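Local atomic coordinates of endoribonuclease MazF4 (PDB entry 5XE2), a protein that cleaves single-stranded mRNA at UCGCU sequences as the toxin of a type II toxin-antitoxin pair and is held in check by the antitoxin MazE4. Residues 6-11 with 89-94; 42-47 with 51-56. One frame throughout, in Å; residues are numbered along the deposited sequence.

Interaction 1 of 2, residues 6-11 with 89-94; sequences PLRGQV and ATMNKI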
loop_
_atom_site.group_PDB
_atom_site.type_symbol
_atom_site.label_atom_id
_atom_site.label_comp_id
_atom_site.label_asym_id
_atom_site.label_seq_id
_atom_site.Cartn_x
_atom_site.Cartn_y
_atom_site.Cartn_z
ATOM N N PRO A 6 0.056 -5.908 -16.194
ATOM C CA PRO A 6 0.303 -6.910 -15.151
ATOM C C PRO A 6 -0.962 -7.277 -14.380
ATOM O O PRO A 6 -1.923 -6.505 -14.345
ATOM C CB PRO A 6 1.345 -6.239 -14.243
ATOM C CG PRO A 6 1.279 -4.791 -14.565
ATOM C CD PRO A 6 0.850 -4.683 -15.990
ATOM N N LEU A 7 -0.945 -8.459 -13.776
ATOM C CA LEU A 7 -2.092 -9.000 -13.056
ATOM C C LEU A 7 -1.822 -9.174 -11.565
ATOM O O LEU A 7 -0.710 -9.538 -11.148
ATOM C CB LEU A 7 -2.506 -10.345 -13.670
ATOM C CG LEU A 7 -2.858 -10.304 -15.159
ATOM C CD1 LEU A 7 -3.008 -11.715 -15.713
ATOM C CD2 LEU A 7 -4.137 -9.506 -15.374
ATOM N N ARG A 8 -2.862 -8.942 -10.769
ATOM C CA ARG A 8 -2.821 -9.195 -9.335
ATOM C C ARG A 8 -2.401 -10.649 -9.100
ATOM O O ARG A 8 -2.849 -11.549 -9.819
ATOM C CB ARG A 8 -4.181 -8.918 -8.708
ATOM C CG ARG A 8 -4.138 -8.764 -7.205
ATOM C CD ARG A 8 -5.419 -8.165 -6.659
ATOM N NE ARG A 8 -5.264 -7.833 -5.247
ATOM C CZ ARG A 8 -5.361 -8.687 -4.225
ATOM N NH1 ARG A 8 -5.625 -9.983 -4.415
ATOM N NH2 ARG A 8 -5.188 -8.233 -2.986
ATOM N N GLY A 9 -1.487 -10.863 -8.154
ATOM C CA GLY A 9 -0.955 -12.204 -7.881
ATOM C C GLY A 9 0.329 -12.571 -8.618
ATOM O O GLY A 9 0.983 -13.545 -8.252
ATOM N N GLN A 10 0.694 -11.809 -9.649
ATOM C CA GLN A 10 1.955 -12.027 -10.361
ATOM C C GLN A 10 3.138 -11.439 -9.611
ATOM O O GLN A 10 2.996 -10.444 -8.880
ATOM C CB GLN A 10 1.900 -11.428 -11.755
ATOM C CG GLN A 10 0.871 -12.088 -12.657
ATOM C CD GLN A 10 0.873 -11.509 -14.061
ATOM O OE1 GLN A 10 1.296 -10.369 -14.280
ATOM N NE2 GLN A 10 0.369 -12.288 -15.023
ATOM N N VAL A 11 4.309 -12.045 -9.830
ATOM C CA VAL A 11 5.557 -11.654 -9.175
ATOM C C VAL A 11 6.595 -11.274 -10.230
ATOM O O VAL A 11 6.853 -12.045 -11.159
ATOM C CB VAL A 11 6.106 -12.785 -8.266
ATOM C CG1 VAL A 11 7.442 -12.388 -7.642
ATOM C CG2 VAL A 11 5.104 -13.134 -7.172
ATOM N N ALA A 89 -5.223 -19.598 -2.880
ATOM C CA ALA A 89 -5.111 -19.854 -1.444
ATOM C C ALA A 89 -4.119 -18.904 -0.771
ATOM O O ALA A 89 -4.447 -18.271 0.226
ATOM C CB ALA A 89 -4.697 -21.299 -1.181
ATOM N N THR A 90 -2.907 -18.814 -1.312
ATOM C CA THR A 90 -1.901 -17.918 -0.731
ATOM C C THR A 90 -2.318 -16.440 -0.866
ATOM O O THR A 90 -2.087 -15.660 0.054
ATOM C CB THR A 90 -0.494 -18.193 -1.297
ATOM O OG1 THR A 90 -0.100 -19.527 -0.946
ATOM C CG2 THR A 90 0.554 -17.209 -0.735
ATOM N N MET A 91 -2.966 -16.072 -1.979
ATOM C CA MET A 91 -3.461 -14.690 -2.161
ATOM C C MET A 91 -4.501 -14.281 -1.118
ATOM O O MET A 91 -4.518 -13.121 -0.693
ATOM C CB MET A 91 -4.039 -14.458 -3.567
ATOM C CG MET A 91 -3.013 -14.221 -4.665
ATOM S SD MET A 91 -1.776 -12.941 -4.320
ATOM C CE MET A 91 -2.764 -11.473 -4.106
ATOM N N ASN A 92 -5.360 -15.223 -0.712
ATOM C CA ASN A 92 -6.355 -14.962 0.338
ATOM C C ASN A 92 -5.718 -14.617 1.669
ATOM O O ASN A 92 -6.201 -13.734 2.367
ATOM C CB ASN A 92 -7.315 -16.150 0.519
ATOM C CG ASN A 92 -8.394 -16.209 -0.551
ATOM O OD1 ASN A 92 -8.764 -15.195 -1.144
ATOM N ND2 ASN A 92 -8.916 -17.401 -0.793
ATOM N N LYS A 93 -4.637 -15.316 2.015
ATOM C CA LYS A 93 -3.824 -14.973 3.190
ATOM C C LYS A 93 -3.210 -13.588 3.026
ATOM O O LYS A 93 -3.167 -12.812 3.971
ATOM C CB LYS A 93 -2.693 -15.983 3.409
ATOM C CG LYS A 93 -3.140 -17.398 3.730
ATOM C CD LYS A 93 -1.936 -18.319 3.874
ATOM C CE LYS A 93 -2.325 -19.775 3.751
ATOM N NZ LYS A 93 -1.131 -20.672 3.812
ATOM N N ILE A 94 -2.729 -13.296 1.819
ATOM C CA ILE A 94 -2.164 -11.981 1.518
ATOM C C ILE A 94 -3.218 -10.886 1.668
ATOM O O ILE A 94 -2.909 -9.825 2.199
ATOM C CB ILE A 94 -1.472 -11.944 0.132
ATOM C CG1 ILE A 94 -0.214 -12.814 0.169
ATOM C CG2 ILE A 94 -1.107 -10.511 -0.269
ATOM C CD1 ILE A 94 0.252 -13.278 -1.191
#
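M91 of helix 88-101 reaches across to the turn that leads into strand 10-14 and meets it at two places, its sulfur at G9 and its methyl at R8. Here the C-terminal helix packs on the entry to that strand of the antiparallel sheet in this MazF-like, SH3-clan toxin. The enclosed part is the G9 side, where both residues are buried: M91 SD lies 3.7 Å from G9 CA, and the two CA atoms stand 6.7 Å apart, the nearest backbone approach here. G9 is the third residue of a type II beta turn from L7 to Q10, closed by the bond from Q10 N to L7 O at 3.1 Å. It takes a positive phi (93°), which glycine adopts readily. The methionine bends at both chi2 (-51°) and chi3 (-61°), which folds CE back over one face of the R8 guanidinium, 3.2 Å from NH1. On the partly exposed side, R8 is extended from CG to NE, which carries its guanidinium across to the helix. Its NE bonds to V26 O and its NH2 to N95 OD1; a weak bond to L102 O of the second subunit places this end of R8 at the dimer contact. M91 therefore offers an apolar surface to a cation whose hydrogen bonds are made elsewhere: the contact itself is van der Waals packing, while the N95 and V26 bonds fix the guanidinium.

Interaction 2 of 2, residues 42-47 with 51-56; sequences RLTTTR and PTWVAM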
loop_
_atom_site.group_PDB
_atom_site.type_symbol
_atom_site.label_atom_id
_atom_site.label_comp_id
_atom_site.label_asym_id
_atom_site.label_seq_id
_atom_site.Cartn_x
_atom_site.Cartn_y
_atom_site.Cartn_z
ATOM N N ARG A 42 6.663 -6.682 -1.059
ATOM C CA ARG A 42 7.987 -7.273 -1.190
ATOM C C ARG A 42 7.960 -8.770 -0.877
ATOM O O ARG A 42 7.295 -9.212 0.069
ATOM C CB ARG A 42 8.966 -6.557 -0.254
ATOM C CG ARG A 42 10.431 -6.750 -0.600
ATOM C CD ARG A 42 11.341 -5.817 0.207
ATOM N NE ARG A 42 11.158 -5.928 1.675
ATOM C CZ ARG A 42 12.120 -5.764 2.597
ATOM N NH1 ARG A 42 13.386 -5.468 2.263
ATOM N NH2 ARG A 42 11.823 -5.905 3.885
ATOM N N LEU A 43 8.670 -9.544 -1.688
ATOM C CA LEU A 43 8.994 -10.927 -1.343
ATOM C C LEU A 43 10.401 -10.940 -0.777
ATOM O O LEU A 43 11.295 -10.267 -1.320
ATOM C CB LEU A 43 8.942 -11.860 -2.549
ATOM C CG LEU A 43 7.683 -12.691 -2.730
ATOM C CD1 LEU A 43 6.579 -11.837 -3.344
ATOM C CD2 LEU A 43 8.002 -13.902 -3.604
ATOM N N THR A 44 10.589 -11.713 0.296
ATOM C CA THR A 44 11.869 -11.819 0.982
ATOM C C THR A 44 12.145 -13.262 1.412
ATOM O O THR A 44 11.222 -14.065 1.585
ATOM C CB THR A 44 11.954 -10.855 2.197
ATOM O OG1 THR A 44 13.207 -11.028 2.871
ATOM C CG2 THR A 44 10.819 -11.092 3.190
ATOM N N THR A 45 13.434 -13.571 1.551
ATOM C CA THR A 45 13.883 -14.830 2.133
ATOM C C THR A 45 13.878 -14.729 3.653
ATOM O O THR A 45 13.943 -15.760 4.337
ATOM C CB THR A 45 15.308 -15.195 1.686
ATOM O OG1 THR A 45 16.217 -14.180 2.122
ATOM C CG2 THR A 45 15.386 -15.329 0.173
ATOM N N THR A 46 13.814 -13.500 4.181
ATOM C CA THR A 46 13.752 -13.290 5.617
ATOM C C THR A 46 12.494 -13.955 6.143
ATOM O O THR A 46 11.417 -13.820 5.563
ATOM C CB THR A 46 13.744 -11.794 5.997
ATOM O OG1 THR A 46 14.886 -11.154 5.428
ATOM C CG2 THR A 46 13.778 -11.615 7.503
ATOM N N ARG A 47 12.665 -14.698 7.224
ATOM C CA ARG A 47 11.599 -15.451 7.841
ATOM C C ARG A 47 11.135 -14.720 9.090
ATOM O O ARG A 47 11.956 -14.352 9.930
ATOM C CB ARG A 47 12.113 -16.834 8.218
ATOM C CG ARG A 47 11.121 -17.669 8.998
ATOM C CD ARG A 47 11.698 -19.037 9.265
ATOM N NE ARG A 47 10.748 -19.868 9.993
ATOM C CZ ARG A 47 10.977 -21.125 10.362
ATOM N NH1 ARG A 47 12.140 -21.719 10.078
ATOM N NH2 ARG A 47 10.033 -21.793 11.023
ATOM N N PRO A 51 1.508 -11.615 11.862
ATOM C CA PRO A 51 0.298 -11.548 11.030
ATOM C C PRO A 51 0.482 -10.938 9.630
ATOM O O PRO A 51 -0.182 -11.365 8.695
ATOM C CB PRO A 51 -0.661 -10.698 11.875
ATOM C CG PRO A 51 -0.247 -10.954 13.278
ATOM C CD PRO A 51 1.240 -11.172 13.248
ATOM N N THR A 52 1.383 -9.972 9.478
ATOM C CA THR A 52 1.581 -9.304 8.175
ATOM C C THR A 52 2.581 -9.981 7.225
ATOM O O THR A 52 2.823 -9.473 6.128
ATOM C CB THR A 52 1.975 -7.836 8.376
ATOM O OG1 THR A 52 3.038 -7.757 9.340
ATOM C CG2 THR A 52 0.766 -7.045 8.855
ATOM N N TRP A 53 3.173 -11.100 7.646
ATOM C CA TRP A 53 4.052 -11.889 6.790
ATOM C C TRP A 53 3.321 -13.162 6.381
ATOM O O TRP A 53 2.649 -13.777 7.211
ATOM C CB TRP A 53 5.369 -12.192 7.500
ATOM C CG TRP A 53 6.253 -10.973 7.536
ATOM C CD1 TRP A 53 5.883 -9.688 7.863
ATOM C CD2 TRP A 53 7.629 -10.910 7.207
ATOM N NE1 TRP A 53 6.950 -8.843 7.769
ATOM C CE2 TRP A 53 8.039 -9.564 7.370
ATOM C CE3 TRP A 53 8.567 -11.854 6.798
ATOM C CZ2 TRP A 53 9.345 -9.145 7.136
ATOM C CZ3 TRP A 53 9.850 -11.438 6.575
ATOM C CH2 TRP A 53 10.235 -10.100 6.738
ATOM N N VAL A 54 3.408 -13.511 5.100
ATOM C CA VAL A 54 2.766 -14.708 4.556
ATOM C C VAL A 54 3.832 -15.590 3.909
ATOM O O VAL A 54 4.467 -15.182 2.950
ATOM C CB VAL A 54 1.679 -14.351 3.506
ATOM C CG1 VAL A 54 0.988 -15.611 2.994
ATOM C CG2 VAL A 54 0.653 -13.392 4.102
ATOM N N ALA A 55 4.021 -16.793 4.441
ATOM C CA ALA A 55 4.932 -17.762 3.846
ATOM C C ALA A 55 4.317 -18.344 2.576
ATOM O O ALA A 55 3.125 -18.670 2.534
ATOM C CB ALA A 55 5.249 -18.887 4.838
ATOM N N MET A 56 5.140 -18.483 1.544
ATOM C CA MET A 56 4.741 -19.198 0.346
ATOM C C MET A 56 4.575 -20.668 0.705
ATOM O O MET A 56 5.245 -21.171 1.612
ATOM C CB MET A 56 5.791 -19.056 -0.750
ATOM C CG MET A 56 5.984 -17.648 -1.287
ATOM S SD MET A 56 4.477 -16.942 -1.992
ATOM C CE MET A 56 5.155 -15.614 -2.966
#
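The indole of W53 meets T44 and T46 through CZ3 and CH2 of its six-membered ring. In the apolar part of this meeting, T44 CG2 approaches W53 CZ3 obliquely at 3.5 Å, and T46 CG2 comes within 3.9 Å of W53 CH2. A second apolar pair lies deeper: M56, bent at chi2 (-59°), brings CE to 3.4 Å from L43 CD2, tighter than usual carbon packing, with the two side chains crossing at about a right angle. The carbonyl makes a different kind of contact, T46 O lying near the ring plane 3.0 Å from W53 CZ3, where it faces the ring's C-H edge. Polar order comes from within 42-47: T44 OG1, anti to its own N (chi1 178°), accepts from T46 N at 2.9 Å. This ST turn lies where the chain leaves the strand and probably helps place T46 beside the indole. R48 adds a cation-pi interaction to the same ring. Strands 37-44 and 53-55 do not pair directly; strand 65-75 runs between them, bonding T44 through Y65 and V54 through V66. L43 also packs on P22 and L24 of strand 21-25, while V54 rests on K93 and A97 of helix 88-101.

In the fold
Both interactions reach the same antiparallel sheet of this MazF-like fold, their centres 13 Å apart, and helix 88-101 joins them. Interaction 1 uses the helix face carrying M91; the neighbouring T90, K93 and I94 turn to V54 of interaction 2, with K93 CB 3.7 Å from V54 CG1 and I94 CG1 4.1 Å from V54 CG2. T90 CG2 also lies 4.1 Å from M56 SD. Along the chain, 42-47 and 51-56 fall between the two segments of interaction 1. The contacts differ in setting: interaction 1 is buried, about 6 Å between its centre and that of the chain, whereas interaction 2 is a surface contact, about 11 Å between the corresponding centres.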